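Local structure of SalCYP truncation (Salinispora tropica, 7ABB) at residues Gly295-Ser298 against Gln299-Val303; Leu304-Leu307 against Ala308-Asn311; Trp213-Gly217 against Thr218-Asp222; Arg77-Pro80 against Leu81-Gly85. The protein belongs to the cytochrome P450 family, with a largely helical fold that holds a heme c in this model. One frame throughout, in Å; residues are numbered along the deposited sequence.

Contact 1: residues Gly295-Ser298 against Gln299-Val303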
loop_
_atom_site.group_PDB
_atom_site.type_symbol
_atom_site.label_atom_id
_atom_site.label_comp_id
_atom_site.label_asym_id
_atom_site.label_seq_id
_atom_site.Cartn_x
_atom_site.Cartn_y
_atom_site.Cartn_z
ATOM N N GLY A 295 21.339 16.570 -2.501
ATOM C CA GLY A 295 22.762 16.555 -2.749
ATOM C C GLY A 295 23.154 16.273 -4.181
ATOM O O GLY A 295 24.331 16.445 -4.528
ATOM N N VAL A 296 22.222 15.852 -5.036
ATOM C CA VAL A 296 22.604 15.265 -6.314
ATOM C C VAL A 296 21.831 15.816 -7.500
ATOM O O VAL A 296 22.352 15.822 -8.621
ATOM C CB VAL A 296 22.452 13.730 -6.272
ATOM C CG1 VAL A 296 23.399 13.149 -5.233
ATOM C CG2 VAL A 296 21.011 13.309 -5.999
ATOM N N ALA A 297 20.594 16.264 -7.280
ATOM C CA ALA A 297 19.698 16.578 -8.381
ATOM C C ALA A 297 19.739 18.060 -8.715
ATOM O O ALA A 297 20.271 18.881 -7.965
ATOM C CB ALA A 297 18.253 16.145 -8.064
ATOM N N SER A 298 19.236 18.369 -9.905
ATOM C CA SER A 298 19.139 19.733 -10.409
ATOM C C SER A 298 17.677 20.088 -10.630
ATOM O O SER A 298 16.789 19.225 -10.707
ATOM C CB SER A 298 19.905 19.911 -11.716
ATOM O OG SER A 298 21.307 19.687 -11.523
ATOM N N GLN A 299 17.428 21.380 -10.737
ATOM C CA GLN A 299 16.074 21.833 -11.003
ATOM C C GLN A 299 15.526 21.133 -12.239
ATOM O O GLN A 299 16.176 21.106 -13.292
ATOM C CB GLN A 299 16.063 23.343 -11.189
ATOM C CG GLN A 299 14.694 23.894 -11.553
ATOM C CD GLN A 299 14.395 23.801 -13.035
ATOM O OE1 GLN A 299 15.189 24.215 -13.892
ATOM N NE2 GLN A 299 13.212 23.270 -13.348
ATOM N N GLY A 300 14.329 20.563 -12.093
ATOM C CA GLY A 300 13.611 19.916 -13.177
ATOM C C GLY A 300 13.780 18.417 -13.241
ATOM O O GLY A 300 13.079 17.772 -14.030
ATOM N N ASP A 301 14.687 17.858 -12.442
ATOM C CA ASP A 301 14.891 16.419 -12.403
ATOM C C ASP A 301 13.744 15.730 -11.687
ATOM O O ASP A 301 13.266 16.185 -10.638
ATOM C CB ASP A 301 16.183 16.065 -11.670
ATOM C CG ASP A 301 17.442 16.328 -12.491
ATOM O OD1 ASP A 301 17.362 16.394 -13.737
ATOM O OD2 ASP A 301 18.529 16.470 -11.884
ATOM N N THR A 302 13.342 14.588 -12.231
ATOM C CA THR A 302 12.517 13.644 -11.493
ATOM C C THR A 302 13.396 12.871 -10.524
ATOM O O THR A 302 14.512 12.472 -10.879
ATOM C CB THR A 302 11.822 12.703 -12.466
ATOM O OG1 THR A 302 10.936 13.465 -13.296
ATOM C CG2 THR A 302 11.042 11.617 -11.742
ATOM N N VAL A 303 12.912 12.710 -9.296
ATOM C CA VAL A 303 13.619 11.983 -8.251
ATOM C C VAL A 303 12.692 10.911 -7.698
ATOM O O VAL A 303 11.587 11.211 -7.257
ATOM C CB VAL A 303 14.078 12.917 -7.119
ATOM C CG1 VAL A 303 14.872 12.162 -6.080
ATOM C CG2 VAL A 303 14.922 14.048 -7.676
#
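D301 folds its carboxylate back over the turn to meet S298, and this is where the contact is tight. The amide of S298 donates to D301 OD2 at 2.8 Å along a nearly straight bond, reaching the oxygen from above the carboxylate plane, 42° out of it. The carboxylate gets there because D301 CG stands beside its own backbone N, anti to the carbonyl carbon (chi1 -76°). In return the backbone N of D301 donates to S298 O at 3.0 Å, closing a type II beta turn from S298 to D301. Two bonds in opposite directions thus pin the same pair of residues. Beside the carboxylate, A297 CB fills the angle between a polar and an apolar neighbour, 3.8 Å from D301 OD2 and 4.0 Å from V303 CG2, on the buried side of the turn. The outer side is looser. Q299 and G300 occupy the two corner positions, both exposed, and the Q299 side chain bends at chi2 and points away from 295-298. G300 sits at a positive phi of 97°, as suits the third position of such a turn. The hydroxyl of S298 is taken by E291. Within the sheet, strand 302-304 lies between strands 43-46 and 285-288: W44 packs against A297 and D301, V303 rests on L46, and A288 pairs with G300 and D301 through the backbone.

Contact 2: residues Leu304-Leu307 against Ala308-Asn311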
loop_
_atom_site.group_PDB
_atom_site.type_symbol
_atom_site.label_atom_id
_atom_site.label_comp_id
_atom_site.label_asym_id
_atom_site.label_seq_id
_atom_site.Cartn_x
_atom_site.Cartn_y
_atom_site.Cartn_z
ATOM N N LEU A 304 13.161 9.671 -7.680
ATOM C CA LEU A 304 12.394 8.578 -7.098
ATOM C C LEU A 304 12.855 8.283 -5.677
ATOM O O LEU A 304 14.049 8.372 -5.354
ATOM C CB LEU A 304 12.508 7.307 -7.942
ATOM C CG LEU A 304 12.081 7.406 -9.402
ATOM C CD1 LEU A 304 11.992 6.009 -9.995
ATOM C CD2 LEU A 304 10.762 8.154 -9.538
ATOM N N LEU A 305 11.898 7.859 -4.847
ATOM C CA LEU A 305 12.083 7.624 -3.417
ATOM C C LEU A 305 11.729 6.170 -3.105
ATOM O O LEU A 305 10.712 5.894 -2.451
ATOM C CB LEU A 305 11.224 8.592 -2.604
ATOM C CG LEU A 305 11.437 10.086 -2.915
ATOM C CD1 LEU A 305 10.553 10.935 -1.992
ATOM C CD2 LEU A 305 12.859 10.461 -2.773
ATOM N N PRO A 306 12.542 5.206 -3.554
ATOM C CA PRO A 306 12.140 3.791 -3.409
ATOM C C PRO A 306 12.185 3.330 -1.958
ATOM O O PRO A 306 13.235 3.351 -1.307
ATOM C CB PRO A 306 13.159 3.040 -4.276
ATOM C CG PRO A 306 14.351 3.969 -4.318
ATOM C CD PRO A 306 13.762 5.339 -4.373
ATOM N N LEU A 307 11.037 2.853 -1.468
ATOM C CA LEU A 307 10.980 2.331 -0.113
ATOM C C LEU A 307 11.812 1.051 0.028
ATOM O O LEU A 307 12.258 0.728 1.133
ATOM C CB LEU A 307 9.515 2.075 0.273
ATOM C CG LEU A 307 8.589 3.297 0.124
ATOM C CD1 LEU A 307 7.204 2.927 0.647
ATOM C CD2 LEU A 307 9.161 4.507 0.858
ATOM N N ALA A 308 12.017 0.318 -1.071
ATOM C CA ALA A 308 12.881 -0.868 -1.084
ATOM C C ALA A 308 14.330 -0.522 -0.789
ATOM O O ALA A 308 15.099 -1.405 -0.406
ATOM C CB ALA A 308 12.803 -1.572 -2.435
ATOM N N LEU A 309 14.730 0.727 -1.008
ATOM C CA LEU A 309 16.057 1.155 -0.590
ATOM C C LEU A 309 16.030 1.798 0.798
ATOM O O LEU A 309 16.872 1.451 1.639
ATOM C CB LEU A 309 16.665 2.113 -1.632
ATOM C CG LEU A 309 16.857 1.517 -3.031
ATOM C CD1 LEU A 309 17.589 2.492 -3.941
ATOM C CD2 LEU A 309 17.586 0.210 -3.003
ATOM N N ALA A 310 15.099 2.721 1.060
ATOM C CA ALA A 310 15.026 3.360 2.371
ATOM C C ALA A 310 14.973 2.321 3.482
ATOM O O ALA A 310 15.697 2.409 4.478
ATOM C CB ALA A 310 13.801 4.291 2.443
ATOM N N ASN A 311 14.119 1.302 3.314
ATOM C CA ASN A 311 13.849 0.356 4.392
ATOM C C ASN A 311 14.880 -0.755 4.475
ATOM O O ASN A 311 14.776 -1.628 5.356
ATOM C CB ASN A 311 12.445 -0.238 4.216
ATOM C CG ASN A 311 11.354 0.712 4.678
ATOM O OD1 ASN A 311 11.610 1.662 5.415
ATOM N ND2 ASN A 311 10.106 0.438 4.287
#
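P306 and L309 make the side-chain contact, the two crossing obliquely with the leucine branch against the CG corner of the proline ring: L309 CD1 is 3.6 Å from P306 CG and L309 CG 3.7 Å from that same ring carbon. L309 CG stands beside its own backbone N (chi1 -61°), which swings the branch toward that corner. Close by, P306 O is gripped by two amides. A310 N donates in the carbonyl plane, at 3.1 Å and almost straight (172°), whereas L309 N comes in at 3.0 Å from above that plane, with a more bent bond. One residue further along, N311 N donates to L307 O at 2.9 Å, and N311 CB touches the same oxygen at 3.2 Å. Everything here is buried, and the second shell accounts for the polar ends. N311 OD1 accepts from the backbone N of I333 and N311 ND2 bonds to S280 OG, so the amide is fixed at both atoms, while N311 O receives R277 NH1. On the apolar side, P306 and L309 both rest on V45 of strand 43-46; L307 turns from the helix to touch heme c and F56. P306 is the N-cap of the one-turn helix 307-310. A short helix straight after strand 302-304 fits the K' helix of cytochromes P450, and R277 fits the arginine of the ExxR motif in the K helix, here 268-278.

Contact 3: residues Trp213-Gly217 against Thr218-Asp222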
loop_
_atom_site.group_PDB
_atom_site.type_symbol
_atom_site.label_atom_id
_atom_site.label_comp_id
_atom_site.label_asym_id
_atom_site.label_seq_id
_atom_site.Cartn_x
_atom_site.Cartn_y
_atom_site.Cartn_z
ATOM N N TRP A 213 -18.449 19.914 2.718
ATOM C CA TRP A 213 -17.055 20.328 2.835
ATOM C C TRP A 213 -16.766 21.553 1.985
ATOM O O TRP A 213 -17.237 21.679 0.850
ATOM C CB TRP A 213 -16.093 19.223 2.407
ATOM C CG TRP A 213 -16.002 18.063 3.348
ATOM C CD1 TRP A 213 -16.749 17.865 4.478
ATOM C CD2 TRP A 213 -15.127 16.937 3.244
ATOM N NE1 TRP A 213 -16.395 16.691 5.081
ATOM C CE2 TRP A 213 -15.416 16.080 4.338
ATOM C CE3 TRP A 213 -14.142 16.555 2.327
ATOM C CZ2 TRP A 213 -14.730 14.887 4.554
ATOM C CZ3 TRP A 213 -13.467 15.357 2.536
ATOM C CH2 TRP A 213 -13.768 14.533 3.639
ATOM N N GLU A 214 -15.950 22.434 2.545
ATOM C CA GLU A 214 -15.318 23.519 1.812
ATOM C C GLU A 214 -13.813 23.324 1.892
ATOM O O GLU A 214 -13.287 22.799 2.880
ATOM C CB GLU A 214 -15.695 24.889 2.360
ATOM C CG GLU A 214 -17.052 25.375 1.853
ATOM C CD GLU A 214 -17.385 26.785 2.298
ATOM O OE1 GLU A 214 -18.492 27.258 1.976
ATOM O OE2 GLU A 214 -16.537 27.419 2.960
ATOM N N ILE A 215 -13.134 23.707 0.819
ATOM C CA ILE A 215 -11.683 23.702 0.766
ATOM C C ILE A 215 -11.274 25.070 0.252
ATOM O O ILE A 215 -11.710 25.483 -0.830
ATOM C CB ILE A 215 -11.132 22.596 -0.144
ATOM C CG1 ILE A 215 -11.523 21.213 0.378
ATOM C CG2 ILE A 215 -9.622 22.707 -0.274
ATOM C CD1 ILE A 215 -10.813 20.761 1.655
ATOM N N ASP A 216 -10.459 25.776 1.029
ATOM C CA ASP A 216 -10.005 27.113 0.648
ATOM C C ASP A 216 -11.192 28.062 0.476
ATOM O O ASP A 216 -11.202 28.913 -0.419
ATOM C CB ASP A 216 -9.169 27.054 -0.633
ATOM C CG ASP A 216 -8.179 28.198 -0.751
ATOM O OD1 ASP A 216 -8.050 29.001 0.196
ATOM O OD2 ASP A 216 -7.525 28.294 -1.810
ATOM N N GLY A 217 -12.212 27.894 1.322
ATOM C CA GLY A 217 -13.394 28.736 1.288
ATOM C C GLY A 217 -14.351 28.480 0.145
ATOM O O GLY A 217 -15.261 29.292 -0.071
ATOM N N THR A 218 -14.179 27.385 -0.591
ATOM C CA THR A 218 -14.978 27.088 -1.764
ATOM C C THR A 218 -15.621 25.721 -1.593
ATOM O O THR A 218 -14.940 24.784 -1.164
ATOM C CB THR A 218 -14.106 27.096 -3.031
ATOM O OG1 THR A 218 -13.608 28.423 -3.252
ATOM C CG2 THR A 218 -14.902 26.665 -4.245
ATOM N N PRO A 219 -16.902 25.553 -1.913
ATOM C CA PRO A 219 -17.501 24.217 -1.822
ATOM C C PRO A 219 -16.735 23.201 -2.659
ATOM O O PRO A 219 -16.292 23.492 -3.772
ATOM C CB PRO A 219 -18.923 24.431 -2.351
ATOM C CG PRO A 219 -19.211 25.862 -2.057
ATOM C CD PRO A 219 -17.903 26.587 -2.244
ATOM N N VAL A 220 -16.574 21.996 -2.108
ATOM C CA VAL A 220 -15.960 20.915 -2.864
ATOM C C VAL A 220 -16.779 20.646 -4.118
ATOM O O VAL A 220 -18.014 20.619 -4.086
ATOM C CB VAL A 220 -15.836 19.663 -1.978
ATOM C CG1 VAL A 220 -15.507 18.424 -2.807
ATOM C CG2 VAL A 220 -14.759 19.894 -0.913
ATOM N N SER A 221 -16.086 20.447 -5.236
ATOM C CA SER A 221 -16.721 20.126 -6.506
ATOM C C SER A 221 -16.976 18.628 -6.616
ATOM O O SER A 221 -16.266 17.814 -6.019
ATOM C CB SER A 221 -15.837 20.569 -7.669
ATOM O OG SER A 221 -14.627 19.822 -7.692
ATOM N N ASP A 222 -17.984 18.259 -7.412
ATOM C CA ASP A 222 -18.200 16.837 -7.669
ATOM C C ASP A 222 -16.994 16.221 -8.381
ATOM O O ASP A 222 -16.735 15.024 -8.231
ATOM C CB ASP A 222 -19.484 16.616 -8.484
ATOM C CG ASP A 222 -20.763 16.579 -7.609
ATOM O OD1 ASP A 222 -20.664 16.696 -6.368
ATOM O OD2 ASP A 222 -21.881 16.436 -8.170
#
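I215 and T218 form the hydrogen-bonded pair that closes this hairpin, and backbone bonds do most of the work. I215 N donates to T218 O at 2.9 Å, while T218 N returns to I215 O at 3.1 Å from well above the carbonyl plane, 64° out of it, a consequence of the tight reversal. Beyond them V220 N reaches W213 O at 3.0 Å, nearly straight at 171°. Between these bonded positions E214 and P219 are opposed in the backbone as a non-hydrogen-bonded pair, their side chains diverging, and E214 CA makes a CH...O contact of 3.3 Å to T218 O. D216 and G217, both at positive phi, are the corners of the reversal, which makes this a two-residue beta hairpin closed by a type I' turn. Apolar contacts gather on V220. With CG1 anti to the backbone N (chi1 167°), V220 CG2 falls beside that N and touches W213 CB at 3.6 Å; it also lies 3.7 Å from I215 CG1, where the two side chains slant past each other. The E214 chain, extended past CG, instead runs out along the exposed side, with E214 CG 3.7 Å from T218 O. The hairpin leads straight into helix 222-235, whose first turn is capped by S221 OG on D224 N. W213 and I215 lie against helix 86-95, on R94, L95, T87 and E90, and E90 also takes the D216 amide.

Contact 4: residues Arg77-Pro80 against Leu81-Gly85. With HEC (heme c), chain B.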
loop_
_atom_site.group_PDB
_atom_site.type_symbol
_atom_site.label_atom_id
_atom_site.label_comp_id
_atom_site.label_asym_id
_atom_site.label_seq_id
_atom_site.Cartn_x
_atom_site.Cartn_y
_atom_site.Cartn_z
ATOM N N ARG A 77 -4.866 15.810 -11.558
ATOM C CA ARG A 77 -5.331 16.213 -10.232
ATOM C C ARG A 77 -5.959 14.996 -9.550
ATOM O O ARG A 77 -7.138 14.691 -9.745
ATOM C CB ARG A 77 -6.315 17.370 -10.348
ATOM C CG ARG A 77 -6.797 17.934 -9.026
ATOM C CD ARG A 77 -7.742 19.111 -9.265
ATOM N NE ARG A 77 -8.399 19.540 -8.034
ATOM C CZ ARG A 77 -7.962 20.511 -7.238
ATOM N NH1 ARG A 77 -6.856 21.183 -7.535
ATOM N NH2 ARG A 77 -8.638 20.814 -6.137
ATOM N N TRP A 78 -5.160 14.302 -8.749
ATOM C CA TRP A 78 -5.611 13.135 -7.997
ATOM C C TRP A 78 -5.668 13.534 -6.527
ATOM O O TRP A 78 -4.630 13.689 -5.878
ATOM C CB TRP A 78 -4.676 11.944 -8.210
ATOM C CG TRP A 78 -4.542 11.510 -9.643
ATOM C CD1 TRP A 78 -3.750 12.075 -10.599
ATOM C CD2 TRP A 78 -5.213 10.415 -10.278
ATOM N NE1 TRP A 78 -3.886 11.401 -11.787
ATOM C CE2 TRP A 78 -4.779 10.378 -11.617
ATOM C CE3 TRP A 78 -6.136 9.463 -9.845
ATOM C CZ2 TRP A 78 -5.235 9.427 -12.523
ATOM C CZ3 TRP A 78 -6.590 8.519 -10.751
ATOM C CH2 TRP A 78 -6.140 8.508 -12.072
ATOM N N ILE A 79 -6.875 13.701 -6.011
ATOM C CA ILE A 79 -7.063 14.172 -4.638
ATOM C C ILE A 79 -6.883 12.997 -3.683
ATOM O O ILE A 79 -7.618 12.002 -3.808
ATOM C CB ILE A 79 -8.450 14.781 -4.477
ATOM C CG1 ILE A 79 -8.630 15.986 -5.408
ATOM C CG2 ILE A 79 -8.705 15.152 -3.017
ATOM C CD1 ILE A 79 -7.880 17.209 -4.977
ATOM N N PRO A 80 -6.013 13.102 -2.670
ATOM C CA PRO A 80 -5.117 14.209 -2.304
ATOM C C PRO A 80 -3.669 14.023 -2.747
ATOM O O PRO A 80 -2.814 14.802 -2.359
ATOM C CB PRO A 80 -5.193 14.209 -0.786
ATOM C CG PRO A 80 -5.348 12.744 -0.438
ATOM C CD PRO A 80 -6.098 12.103 -1.590
ATOM N N LEU A 81 -3.415 12.995 -3.559
ATOM C CA LEU A 81 -2.052 12.536 -3.818
ATOM C C LEU A 81 -1.182 13.607 -4.483
ATOM O O LEU A 81 0.009 13.733 -4.164
ATOM C CB LEU A 81 -2.128 11.278 -4.681
ATOM C CG LEU A 81 -0.891 10.405 -4.882
ATOM C CD1 LEU A 81 -0.297 9.905 -3.564
ATOM C CD2 LEU A 81 -1.279 9.236 -5.774
ATOM N N THR A 82 -1.742 14.372 -5.420
ATOM C CA THR A 82 -0.964 15.273 -6.264
ATOM C C THR A 82 -1.179 16.739 -5.924
ATOM O O THR A 82 -0.790 17.615 -6.706
ATOM C CB THR A 82 -1.289 15.040 -7.741
ATOM O OG1 THR A 82 -2.624 15.471 -8.018
ATOM C CG2 THR A 82 -1.156 13.575 -8.090
ATOM N N ILE A 83 -1.787 17.036 -4.789
ATOM C CA ILE A 83 -1.919 18.421 -4.357
ATOM C C ILE A 83 -1.025 18.619 -3.145
ATOM O O ILE A 83 -0.730 17.682 -2.402
ATOM C CB ILE A 83 -3.380 18.803 -4.057
ATOM C CG1 ILE A 83 -3.962 17.854 -3.029
ATOM C CG2 ILE A 83 -4.205 18.760 -5.336
ATOM C CD1 ILE A 83 -5.312 18.264 -2.525
ATOM N N GLN A 84 -0.538 19.841 -2.971
ATOM C CA GLN A 84 0.302 20.107 -1.815
ATOM C C GLN A 84 0.015 21.511 -1.330
ATOM O O GLN A 84 -0.646 22.302 -2.003
ATOM C CB GLN A 84 1.809 19.900 -2.108
ATOM C CG GLN A 84 2.466 20.915 -3.037
ATOM C CD GLN A 84 3.972 20.637 -3.279
ATOM O OE1 GLN A 84 4.363 19.558 -3.706
ATOM N NE2 GLN A 84 4.803 21.641 -2.991
ATOM N N GLY A 85 0.496 21.792 -0.136
ATOM C CA GLY A 85 0.290 23.079 0.484
ATOM C C GLY A 85 -0.966 23.087 1.332
ATOM O O GLY A 85 -1.478 22.049 1.758
HETATM FE FE HEC B . -1.546 4.202 1.159
HETATM C CHA HEC B . -0.414 7.323 0.253
HETATM C CHB HEC B . 1.685 3.070 1.044
HETATM C CHC HEC B . -2.648 1.094 2.099
HETATM C CHD HEC B . -4.779 5.243 0.909
HETATM N NA HEC B . 0.243 5.022 0.721
HETATM C C1A HEC B . 0.530 6.352 0.412
HETATM C C2A HEC B . 1.954 6.567 0.259
HETATM C C3A HEC B . 2.519 5.369 0.496
HETATM C C4A HEC B . 1.480 4.409 0.777
HETATM C CMA HEC B . 4.013 5.004 0.451
HETATM C CAA HEC B . 2.676 7.924 -0.062
HETATM C CBA HEC B . 2.824 8.209 -1.552
HETATM C CGA HEC B . 3.580 9.511 -1.752
HETATM O O1A HEC B . 3.654 9.905 -2.939
HETATM O O2A HEC B . 4.068 10.087 -0.745
HETATM N NB HEC B . -0.669 2.418 1.449
HETATM C C1B HEC B . 0.688 2.161 1.399
HETATM C C2B HEC B . 0.884 0.800 1.799
HETATM C C3B HEC B . -0.311 0.267 2.115
HETATM C C4B HEC B . -1.304 1.257 1.878
HETATM C CMB HEC B . 2.296 0.185 1.862
HETATM C CAB HEC B . -0.745 -1.102 2.572
HETATM C CBB HEC B . 0.329 -2.007 3.082
HETATM N NC HEC B . -3.374 3.339 1.414
HETATM C C1C HEC B . -3.593 2.069 1.896
HETATM C C2C HEC B . -5.002 1.895 2.131
HETATM C C3C HEC B . -5.627 3.050 1.811
HETATM C C4C HEC B . -4.602 3.954 1.341
HETATM C CMC HEC B . -5.615 0.606 2.682
HETATM C CAC HEC B . -7.116 3.435 1.828
HETATM C CBC HEC B . -8.093 2.631 2.686
HETATM N ND HEC B . -2.407 5.931 0.652
HETATM C C1D HEC B . -3.788 6.127 0.626
HETATM C C2D HEC B . -4.032 7.486 0.258
HETATM C C3D HEC B . -2.716 8.148 0.045
HETATM C C4D HEC B . -1.751 7.109 0.335
HETATM C CMD HEC B . -5.417 8.123 0.095
HETATM C CAD HEC B . -2.438 9.603 -0.372
HETATM C CBD HEC B . -2.266 10.414 0.889
HETATM C CGD HEC B . -1.886 11.841 0.541
HETATM O O1D HEC B . -1.982 12.719 1.425
HETATM O O2D HEC B . -1.495 12.065 -0.622
#
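W78 and T82 meet with their side chains at a slant: T82 CG2 lies 3.9 Å from both W78 CB and W78 CD1, oblique to the indole. T82 OG1, held between its own backbone N and carbonyl carbon (chi1 69°), is turned to the W78 backbone and accepts from W78 N at 2.9 Å, while T82 N donates in the carbonyl plane to W78 O at 3.0 Å. A pair of bonds thus ties these two residues across the bend. The I79 and I83 chains also lie aslant, end against end, with I79 CD1 and I83 CD1 3.7 Å apart. I83 CG2 comes over one face of the R77 guanidinium, whose NE forms a salt bridge with D224. The bend itself is a type I beta turn from P80 to I83, entered through a cis peptide bond before P80 and closed by a weak bond from I83 N to P80 O; its place fits the B-C loop of the P450 fold, with helix 86-95 just after it matching the C helix. P80 O has a stronger partner in H88 of that helix. Toward heme c, P80 CG sits 3.7 Å from its propionate carbon CGD, and L81 CA 3.3 Å from O2D. L81 CG swings anti to its backbone N (chi1 -168°), which carries CD1 to the CAD carbon at the propionate root. R92 and R286 hydrogen-bond to the heme.

From the N terminus the chain first meets contact 4, a turn in the loop that follows strand 62-63 and leads to helix 86-95. Contact 3 comes much later, as the hairpin ahead of helix 222-235, yet its nearest atoms lie about 6 Å from contact 4. Helices 86-95 and 222-235 join the two: both contacts lean on the former, and D224 of the latter binds R77. Contacts 1 and 2 then adjoin directly, contact 1 turning the chain into strand 302-304 and contact 2 carrying it on to helix 307-310. All four run in series, none nesting or crossing. Contacts 2 and 4 both touch heme c, about 11 Å apart at their nearest atoms.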